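PDB 4MUQ: D,D-dipeptidase/D,D-carboxypeptidase from Enterococcus faecalis, which hydrolyses the D-Ala-D-Ala dipeptide as a zinc-dependent D,D-peptidase of vancomycin resistance, and probably also acts as a D,D-carboxypeptidase. Local coordinates for residues Ile215-Ala220 against Asn241-Val246; Gly173-Lys178 against Ala211-Tyr216. One frame throughout, in Å; residues are numbered along the deposited sequence.

Contact 1: residues Ile215-Ala220 against Asn241-Val246; sequences IYYVPA and NIDGFV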
ATOM      1  N   ILE A 215      11.820 -12.578   5.017  1.00 19.71           N
ATOM      2  CA  ILE A 215      10.374 -12.472   4.852  1.00 18.10           C
ATOM      3  C   ILE A 215       9.806 -13.859   4.577  1.00 19.36           C
ATOM      4  O   ILE A 215      10.392 -14.641   3.815  1.00 18.32           O
ATOM      5  CB  ILE A 215      10.030 -11.568   3.670  1.00 18.40           C
ATOM      6  CG1 ILE A 215      10.648 -10.188   3.867  1.00 20.74           C
ATOM      7  CG2 ILE A 215       8.524 -11.415   3.523  1.00 17.94           C
ATOM      8  CD1 ILE A 215      10.557  -9.320   2.649  1.00 24.25           C
ATOM      9  N   TYR A 216       8.681 -14.178   5.209  1.00 18.70           N
ATOM     10  CA  TYR A 216       8.031 -15.457   4.945  1.00 17.95           C
ATOM     11  C   TYR A 216       6.526 -15.397   5.158  1.00 17.51           C
ATOM     12  O   TYR A 216       6.008 -14.511   5.847  1.00 17.17           O
ATOM     13  CB  TYR A 216       8.672 -16.610   5.744  1.00 19.62           C
ATOM     14  CG  TYR A 216       8.610 -16.492   7.252  1.00 19.30           C
ATOM     15  CD1 TYR A 216       7.640 -17.175   7.982  1.00 22.68           C
ATOM     16  CD2 TYR A 216       9.530 -15.718   7.946  1.00 22.78           C
ATOM     17  CE1 TYR A 216       7.590 -17.084   9.359  1.00 24.41           C
ATOM     18  CE2 TYR A 216       9.488 -15.621   9.325  1.00 25.73           C
ATOM     19  CZ  TYR A 216       8.513 -16.307  10.024  1.00 26.26           C
ATOM     20  OH  TYR A 216       8.464 -16.215  11.397  1.00 32.09           O
ATOM     21  N   TYR A 217       5.838 -16.349   4.541  1.00 18.32           N
ATOM     22  CA  TYR A 217       4.392 -16.455   4.615  1.00 19.20           C
ATOM     23  C   TYR A 217       3.995 -17.538   5.606  1.00 19.59           C
ATOM     24  O   TYR A 217       4.655 -18.571   5.700  1.00 20.26           O
ATOM     25  CB  TYR A 217       3.843 -16.795   3.229  1.00 18.44           C
ATOM     26  CG  TYR A 217       2.376 -17.148   3.210  1.00 16.45           C
ATOM     27  CD1 TYR A 217       1.398 -16.159   3.275  1.00 15.25           C
ATOM     28  CD2 TYR A 217       1.967 -18.469   3.112  1.00 19.83           C
ATOM     29  CE1 TYR A 217       0.061 -16.486   3.250  1.00 18.32           C
ATOM     30  CE2 TYR A 217       0.632 -18.801   3.089  1.00 20.01           C
ATOM     31  CZ  TYR A 217      -0.318 -17.800   3.157  1.00 20.48           C
ATOM     32  OH  TYR A 217      -1.651 -18.140   3.130  1.00 21.04           O
ATOM     33  N   VAL A 218       2.921 -17.281   6.349  1.00 18.26           N
ATOM     34  CA  VAL A 218       2.345 -18.242   7.279  1.00 18.81           C
ATOM     35  C   VAL A 218       0.853 -18.342   6.989  1.00 19.84           C
ATOM     36  O   VAL A 218       0.129 -17.361   7.134  1.00 18.64           O
ATOM     37  CB  VAL A 218       2.536 -17.795   8.744  1.00 22.46           C
ATOM     38  CG1 VAL A 218       1.900 -18.797   9.698  1.00 24.05           C
ATOM     39  CG2 VAL A 218       4.011 -17.618   9.069  1.00 23.96           C
ATOM     40  N   PRO A 219       0.377 -19.516   6.558  1.00 20.72           N
ATOM     41  CA  PRO A 219      -1.064 -19.647   6.305  1.00 22.76           C
ATOM     42  C   PRO A 219      -1.886 -19.554   7.594  1.00 21.20           C
ATOM     43  O   PRO A 219      -1.480 -20.074   8.634  1.00 24.29           O
ATOM     44  CB  PRO A 219      -1.182 -21.059   5.719  1.00 25.98           C
ATOM     45  CG  PRO A 219      -0.015 -21.808   6.299  1.00 27.11           C
ATOM     46  CD  PRO A 219       1.095 -20.789   6.357  1.00 21.27           C
ATOM     47  N   ALA A 220      -3.043 -18.906   7.527  1.00 21.71           N
ATOM     48  CA  ALA A 220      -3.902 -18.795   8.699  1.00 21.77           C
ATOM     49  C   ALA A 220      -4.631 -20.099   8.976  1.00 26.96           C
ATOM     50  O   ALA A 220      -5.165 -20.735   8.064  1.00 31.89           O
ATOM     51  CB  ALA A 220      -4.903 -17.666   8.523  1.00 22.29           C
ATOM     52  N   ASN A 241      -4.949 -10.117   3.680  1.00 12.39           N
ATOM     53  CA  ASN A 241      -6.364  -9.849   3.393  1.00 11.63           C
ATOM     54  C   ASN A 241      -7.101 -11.029   2.774  1.00 13.26           C
ATOM     55  O   ASN A 241      -8.260 -10.908   2.371  1.00 14.79           O
ATOM     56  CB  ASN A 241      -6.559  -8.595   2.514  1.00 11.64           C
ATOM     57  CG  ASN A 241      -7.899  -7.937   2.743  1.00 12.38           C
ATOM     58  OD1 ASN A 241      -8.394  -7.881   3.873  1.00 15.13           O
ATOM     59  ND2 ASN A 241      -8.507  -7.428   1.665  1.00 12.45           N
ATOM     60  N   ILE A 242      -6.435 -12.180   2.720  1.00 13.60           N
ATOM     61  CA  ILE A 242      -6.997 -13.323   2.010  1.00 14.38           C
ATOM     62  C   ILE A 242      -6.946 -14.614   2.823  1.00 17.17           C
ATOM     63  O   ILE A 242      -7.973 -15.232   3.104  1.00 18.22           O
ATOM     64  CB  ILE A 242      -6.255 -13.577   0.674  1.00 15.88           C
ATOM     65  CG1 ILE A 242      -6.160 -12.301  -0.163  1.00 17.22           C
ATOM     66  CG2 ILE A 242      -6.933 -14.698  -0.112  1.00 17.34           C
ATOM     67  CD1 ILE A 242      -5.319 -12.478  -1.422  1.00 22.55           C
ATOM     68  N   ASP A 243      -5.743 -15.024   3.208  1.00 15.34           N
ATOM     69  CA  ASP A 243      -5.588 -16.372   3.716  1.00 16.15           C
ATOM     70  C   ASP A 243      -4.453 -16.562   4.699  1.00 17.26           C
ATOM     71  O   ASP A 243      -4.233 -17.676   5.139  1.00 19.00           O
ATOM     72  CB  ASP A 243      -5.436 -17.356   2.541  1.00 19.87           C
ATOM     73  CG  ASP A 243      -4.310 -16.963   1.580  1.00 17.42           C
ATOM     74  OD1 ASP A 243      -3.308 -16.377   2.035  1.00 17.41           O
ATOM     75  OD2 ASP A 243      -4.427 -17.260   0.367  1.00 22.97           O
ATOM     76  N   GLY A 244      -3.723 -15.513   5.047  1.00 16.61           N
ATOM     77  CA  GLY A 244      -2.585 -15.705   5.930  1.00 17.80           C
ATOM     78  C   GLY A 244      -1.803 -14.444   6.237  1.00 13.78           C
ATOM     79  O   GLY A 244      -2.283 -13.305   6.052  1.00 14.08           O
ATOM     80  N   PHE A 245      -0.576 -14.659   6.700  1.00 16.15           N
ATOM     81  CA  PHE A 245       0.241 -13.601   7.247  1.00 17.30           C
ATOM     82  C   PHE A 245       1.589 -13.540   6.547  1.00 14.36           C
ATOM     83  O   PHE A 245       2.126 -14.568   6.108  1.00 15.60           O
ATOM     84  CB  PHE A 245       0.447 -13.818   8.751  1.00 17.15           C
ATOM     85  CG  PHE A 245      -0.831 -13.889   9.542  1.00 17.50           C
ATOM     86  CD1 PHE A 245      -1.490 -12.723   9.926  1.00 19.19           C
ATOM     87  CD2 PHE A 245      -1.383 -15.112   9.892  1.00 20.50           C
ATOM     88  CE1 PHE A 245      -2.667 -12.783  10.656  1.00 17.87           C
ATOM     89  CE2 PHE A 245      -2.565 -15.180  10.620  1.00 21.17           C
ATOM     90  CZ  PHE A 245      -3.209 -14.010  11.005  1.00 21.87           C
ATOM     91  N   VAL A 246       2.132 -12.331   6.454  1.00 16.12           N
ATOM     92  CA  VAL A 246       3.494 -12.123   5.999  1.00 13.57           C
ATOM     93  C   VAL A 246       4.311 -11.573   7.163  1.00 15.34           C
ATOM     94  O   VAL A 246       3.937 -10.565   7.784  1.00 15.84           O
ATOM     95  CB  VAL A 246       3.547 -11.157   4.812  1.00 14.12           C
ATOM     96  CG1 VAL A 246       4.991 -10.899   4.398  1.00 16.88           C
ATOM     97  CG2 VAL A 246       2.766 -11.739   3.653  1.00 18.56           C
TER
HETATM   98  O   HOH W   1      -5.806 -20.023   5.365  1.00 35.66           O
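The ring of Tyr217 reaches across the backbone at the start of the opposite strand, with CD1 3.3 Å from Phe245 O and the hydroxyl at Asp243. With CG anti to the backbone N (chi1 171°), the ring starts out beside its own carbonyl carbon and runs on past Phe245 O toward Asp243. The two strands, 213-219 and 244-250, are the antiparallel central pair of a four-stranded sheet. Tyr217 OH donates to Asp243 OD1 at 2.7 Å, coming from above the carboxylate plane. The other oxygen, Asp243 OD2, makes a salt bridge with Lys195, so both carboxylate oxygens have partners. Gly244, which carries no side chain, leaves room for the phenol to pass, Tyr217 CE1 lying 3.8 Å from Gly244 CA.

Val218 and Phe245 form the hydrogen-bonded pair, joined by Val218 N to Phe245 O and Phe245 N to Val218 O, both 2.8 Å. Tyr217 with Val246 and Pro219 with Gly244 are the non-hydrogen-bonded pairs next to it. Pro219, lacking an N-H, therefore costs this pairing no bond. On the face of Tyr217 and Val246, Ile215 CG2 meets Val246 CG1 at 3.7 Å, under the cover of Ile194 of helix 187-194. The opposite face carries Val218 and the Phe245 ring, whose CE2 lies 4.0 Å from Ala220 CB; Thr225 of strand 224-230 packs there.

Beyond the strand end, Ala220 N still bonds to Asp243 O at 2.9 Å, and a water donates to both Ala220 O and that same Asp243 O, which thus accepts two hydrogen bonds.

Contact 2: residues Gly173-Lys178 against Ala211-Tyr216; sequences GYPHSK and AEIEIY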
ATOM      1  N   GLY A 173       5.343  -0.812   2.752  1.00 11.89           N
ATOM      2  CA  GLY A 173       6.482  -0.906   3.642  1.00 12.32           C
ATOM      3  C   GLY A 173       7.732  -1.438   2.967  1.00 12.65           C
ATOM      4  O   GLY A 173       7.662  -2.208   2.006  1.00 14.24           O
ATOM      5  N   TYR A 174       8.878  -1.006   3.469  1.00 16.82           N
ATOM      6  CA  TYR A 174      10.165  -1.527   3.032  1.00 15.14           C
ATOM      7  C   TYR A 174      10.411  -2.839   3.779  1.00 20.78           C
ATOM      8  O   TYR A 174      10.080  -2.949   4.958  1.00 21.89           O
ATOM      9  CB  TYR A 174      11.241  -0.504   3.388  1.00 18.08           C
ATOM     10  CG  TYR A 174      12.619  -0.801   2.858  1.00 20.02           C
ATOM     11  CD1 TYR A 174      12.987  -0.413   1.569  1.00 21.58           C
ATOM     12  CD2 TYR A 174      13.559  -1.447   3.644  1.00 22.71           C
ATOM     13  CE1 TYR A 174      14.251  -0.677   1.080  1.00 24.44           C
ATOM     14  CE2 TYR A 174      14.835  -1.714   3.161  1.00 22.45           C
ATOM     15  CZ  TYR A 174      15.167  -1.324   1.879  1.00 23.35           C
ATOM     16  OH  TYR A 174      16.430  -1.584   1.393  1.00 29.60           O
ATOM     17  N   PRO A 175      11.024  -3.841   3.119  1.00 16.65           N
ATOM     18  CA  PRO A 175      11.591  -3.852   1.763  1.00 14.79           C
ATOM     19  C   PRO A 175      10.627  -4.384   0.707  1.00 14.77           C
ATOM     20  O   PRO A 175      11.032  -4.550  -0.453  1.00 15.02           O
ATOM     21  CB  PRO A 175      12.762  -4.826   1.910  1.00 15.95           C
ATOM     22  CG  PRO A 175      12.234  -5.847   2.883  1.00 19.50           C
ATOM     23  CD  PRO A 175      11.355  -5.076   3.856  1.00 20.77           C
ATOM     24  N   HIS A 176       9.381  -4.650   1.082  1.00 11.87           N
ATOM     25  CA  HIS A 176       8.415  -5.195   0.139  1.00 12.05           C
ATOM     26  C   HIS A 176       8.312  -4.364  -1.125  1.00 12.77           C
ATOM     27  O   HIS A 176       8.282  -4.910  -2.223  1.00 13.80           O
ATOM     28  CB  HIS A 176       7.049  -5.342   0.810  1.00 10.68           C
ATOM     29  CG  HIS A 176       7.141  -6.037   2.126  1.00 10.95           C
ATOM     30  ND1 HIS A 176       7.318  -7.403   2.242  1.00 13.39           N
ATOM     31  CD2 HIS A 176       7.174  -5.543   3.384  1.00 12.31           C
ATOM     32  CE1 HIS A 176       7.423  -7.718   3.519  1.00 16.29           C
ATOM     33  NE2 HIS A 176       7.345  -6.607   4.233  1.00 14.32           N
ATOM     34  N   SER A 177       8.269  -3.041  -0.973  1.00 12.58           N
ATOM     35  CA  SER A 177       8.167  -2.158  -2.131  1.00 11.54           C
ATOM     36  C   SER A 177       9.361  -2.291  -3.069  1.00 13.54           C
ATOM     37  O   SER A 177       9.219  -2.177  -4.295  1.00 15.22           O
ATOM     38  CB  SER A 177       8.006  -0.706  -1.677  1.00 14.46           C
ATOM     39  OG  SER A 177       9.059  -0.333  -0.821  1.00 13.81           O
ATOM     40  N   LYS A 178      10.533  -2.534  -2.495  1.00 13.07           N
ATOM     41  CA  LYS A 178      11.754  -2.673  -3.277  1.00 13.97           C
ATOM     42  C   LYS A 178      11.775  -4.008  -4.005  1.00 16.90           C
ATOM     43  O   LYS A 178      12.173  -4.079  -5.174  1.00 17.33           O
ATOM     44  CB  LYS A 178      12.987  -2.535  -2.383  1.00 15.04           C
ATOM     45  CG  LYS A 178      14.289  -2.406  -3.144  1.00 19.68           C
ATOM     46  CD  LYS A 178      14.306  -1.118  -3.951  1.00 22.30           C
ATOM     47  CE  LYS A 178      15.669  -0.916  -4.600  1.00 27.56           C
ATOM     48  NZ  LYS A 178      15.741   0.390  -5.311  1.00 31.46           N
ATOM     49  N   ALA A 211      21.447  -4.263   7.784  1.00 61.33           N
ATOM     50  CA  ALA A 211      21.221  -5.657   8.147  1.00 66.19           C
ATOM     51  C   ALA A 211      20.385  -6.419   7.113  1.00 55.66           C
ATOM     52  O   ALA A 211      19.712  -5.825   6.266  1.00 42.66           O
ATOM     53  CB  ALA A 211      20.581  -5.745   9.521  1.00 63.60           C
ATOM     54  N   GLU A 212      20.444  -7.744   7.192  1.00 44.15           N
ATOM     55  CA  GLU A 212      19.631  -8.601   6.346  1.00 33.35           C
ATOM     56  C   GLU A 212      18.196  -8.600   6.838  1.00 29.19           C
ATOM     57  O   GLU A 212      17.938  -8.444   8.033  1.00 30.99           O
ATOM     58  CB  GLU A 212      20.174 -10.029   6.366  1.00 41.21           C
ATOM     59  CG  GLU A 212      21.541 -10.173   5.735  1.00 42.62           C
ATOM     60  CD  GLU A 212      22.195 -11.495   6.074  1.00 43.19           C
ATOM     61  OE1 GLU A 212      22.106 -11.917   7.247  1.00 62.86           O
ATOM     62  OE2 GLU A 212      22.800 -12.108   5.170  1.00 63.73           O
ATOM     63  N   ILE A 213      17.265  -8.776   5.910  1.00 26.25           N
ATOM     64  CA  ILE A 213      15.860  -8.890   6.253  1.00 23.77           C
ATOM     65  C   ILE A 213      15.327 -10.194   5.679  1.00 28.17           C
ATOM     66  O   ILE A 213      15.576 -10.511   4.516  1.00 28.00           O
ATOM     67  CB  ILE A 213      15.047  -7.713   5.679  1.00 21.57           C
ATOM     68  CG1 ILE A 213      15.621  -6.383   6.183  1.00 25.17           C
ATOM     69  CG2 ILE A 213      13.562  -7.866   6.007  1.00 22.30           C
ATOM     70  CD1 ILE A 213      15.053  -5.165   5.466  1.00 27.57           C
ATOM     71  N   GLU A 214      14.619 -10.958   6.501  1.00 22.35           N
ATOM     72  CA  GLU A 214      13.970 -12.174   6.029  1.00 21.41           C
ATOM     73  C   GLU A 214      12.467 -11.996   6.020  1.00 21.65           C
ATOM     74  O   GLU A 214      11.904 -11.331   6.896  1.00 22.17           O
ATOM     75  CB  GLU A 214      14.341 -13.370   6.901  1.00 23.67           C
ATOM     76  CG  GLU A 214      15.774 -13.826   6.729  1.00 26.42           C
ATOM     77  CD  GLU A 214      16.048 -15.134   7.437  1.00 34.19           C
ATOM     78  OE1 GLU A 214      16.068 -15.138   8.684  1.00 40.02           O
ATOM     79  OE2 GLU A 214      16.237 -16.157   6.743  1.00 45.82           O
ATOM     80  N   ILE A 215      11.820 -12.578   5.017  1.00 19.71           N
ATOM     81  CA  ILE A 215      10.374 -12.472   4.852  1.00 18.10           C
ATOM     82  C   ILE A 215       9.806 -13.859   4.577  1.00 19.36           C
ATOM     83  O   ILE A 215      10.392 -14.641   3.815  1.00 18.32           O
ATOM     84  CB  ILE A 215      10.030 -11.568   3.670  1.00 18.40           C
ATOM     85  CG1 ILE A 215      10.648 -10.188   3.867  1.00 20.74           C
ATOM     86  CG2 ILE A 215       8.524 -11.415   3.523  1.00 17.94           C
ATOM     87  CD1 ILE A 215      10.557  -9.320   2.649  1.00 24.25           C
ATOM     88  N   TYR A 216       8.681 -14.178   5.209  1.00 18.70           N
ATOM     89  CA  TYR A 216       8.031 -15.457   4.945  1.00 17.95           C
ATOM     90  C   TYR A 216       6.526 -15.397   5.158  1.00 17.51           C
ATOM     91  O   TYR A 216       6.008 -14.511   5.847  1.00 17.17           O
ATOM     92  CB  TYR A 216       8.672 -16.610   5.744  1.00 19.62           C
ATOM     93  CG  TYR A 216       8.610 -16.492   7.252  1.00 19.30           C
ATOM     94  CD1 TYR A 216       7.640 -17.175   7.982  1.00 22.68           C
ATOM     95  CD2 TYR A 216       9.530 -15.718   7.946  1.00 22.78           C
ATOM     96  CE1 TYR A 216       7.590 -17.084   9.359  1.00 24.41           C
ATOM     97  CE2 TYR A 216       9.488 -15.621   9.325  1.00 25.73           C
ATOM     98  CZ  TYR A 216       8.513 -16.307  10.024  1.00 26.26           C
ATOM     99  OH  TYR A 216       8.464 -16.215  11.397  1.00 32.09           O
TER
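Both ring nitrogens of His176 are held, ND1 by a hydrogen bond with Tyr190 OH and NE2 by one with Thr248 OG1, and CE1, the carbon between them, meets Ile215. These two bonds fix the rotation of the imidazole and satisfy the polar atoms of a buried side chain. His176 CE1 comes to 3.6 Å from Ile215 CD1, while Ile215 CG2 lies at the ring edge, in its plane, 3.9 Å from the same CE1.

No hydrogen bond joins the two segments; the rest of the contact is apolar. Pro175, preceded by a cis peptide bond, is wedged between the two isoleucines that strand 213-219 turns to this side, and meets each tip to tip: Pro175 CG is 3.9 Å from Ile213 CD1 and equally far from Ile215 CD1. The chain of Ile213 is extended about chi2 (169°), which carries CD1 out to the proline. Ile213 CD1 also touches Tyr174 CE2, at 4.2 Å, the two side chains crossing at about a right angle. Across the cis bond, Pro175 CB sits 3.8 Å above one face of the Tyr174 ring, offset toward its rim.

Pro175 is also the N-cap of helix 176-183, and Ser177 N bonds back to Gly173 O. Glu214, between the isoleucines, points away and pairs with Arg251. The contact thus sets the N-terminal end of helix 176-183, which follows strand 168-171, in the sheet that carries the zinc ligands Asp115 and His168, against the four-stranded sheet that includes strands 203-205 and 244-250, with Phe205 touching Pro175 and helix 187-194 supplying Tyr190 beside Ile215.

In the fold
Both contacts are largely buried, lie away from the zinc site and share strand 213-219, but they use it differently. Contact 1 works within the sheet, binding that strand to its neighbour 244-250 through main-chain hydrogen bonds, and becomes more polar and more exposed at the strand end, where a charged group and a water take part. Contact 2 lays the start of helix 176-183 and the residues just before it on part of one face of the same sheet, and its meeting surfaces are almost wholly apolar. Ile215 serves both: its CG2 meets Val246 and also the rim of the His176 imidazole, while CD1 reaches His176 and Pro175. Val246 CG1 lies 4.1 Å from His176 CE1, making the two packings continuous.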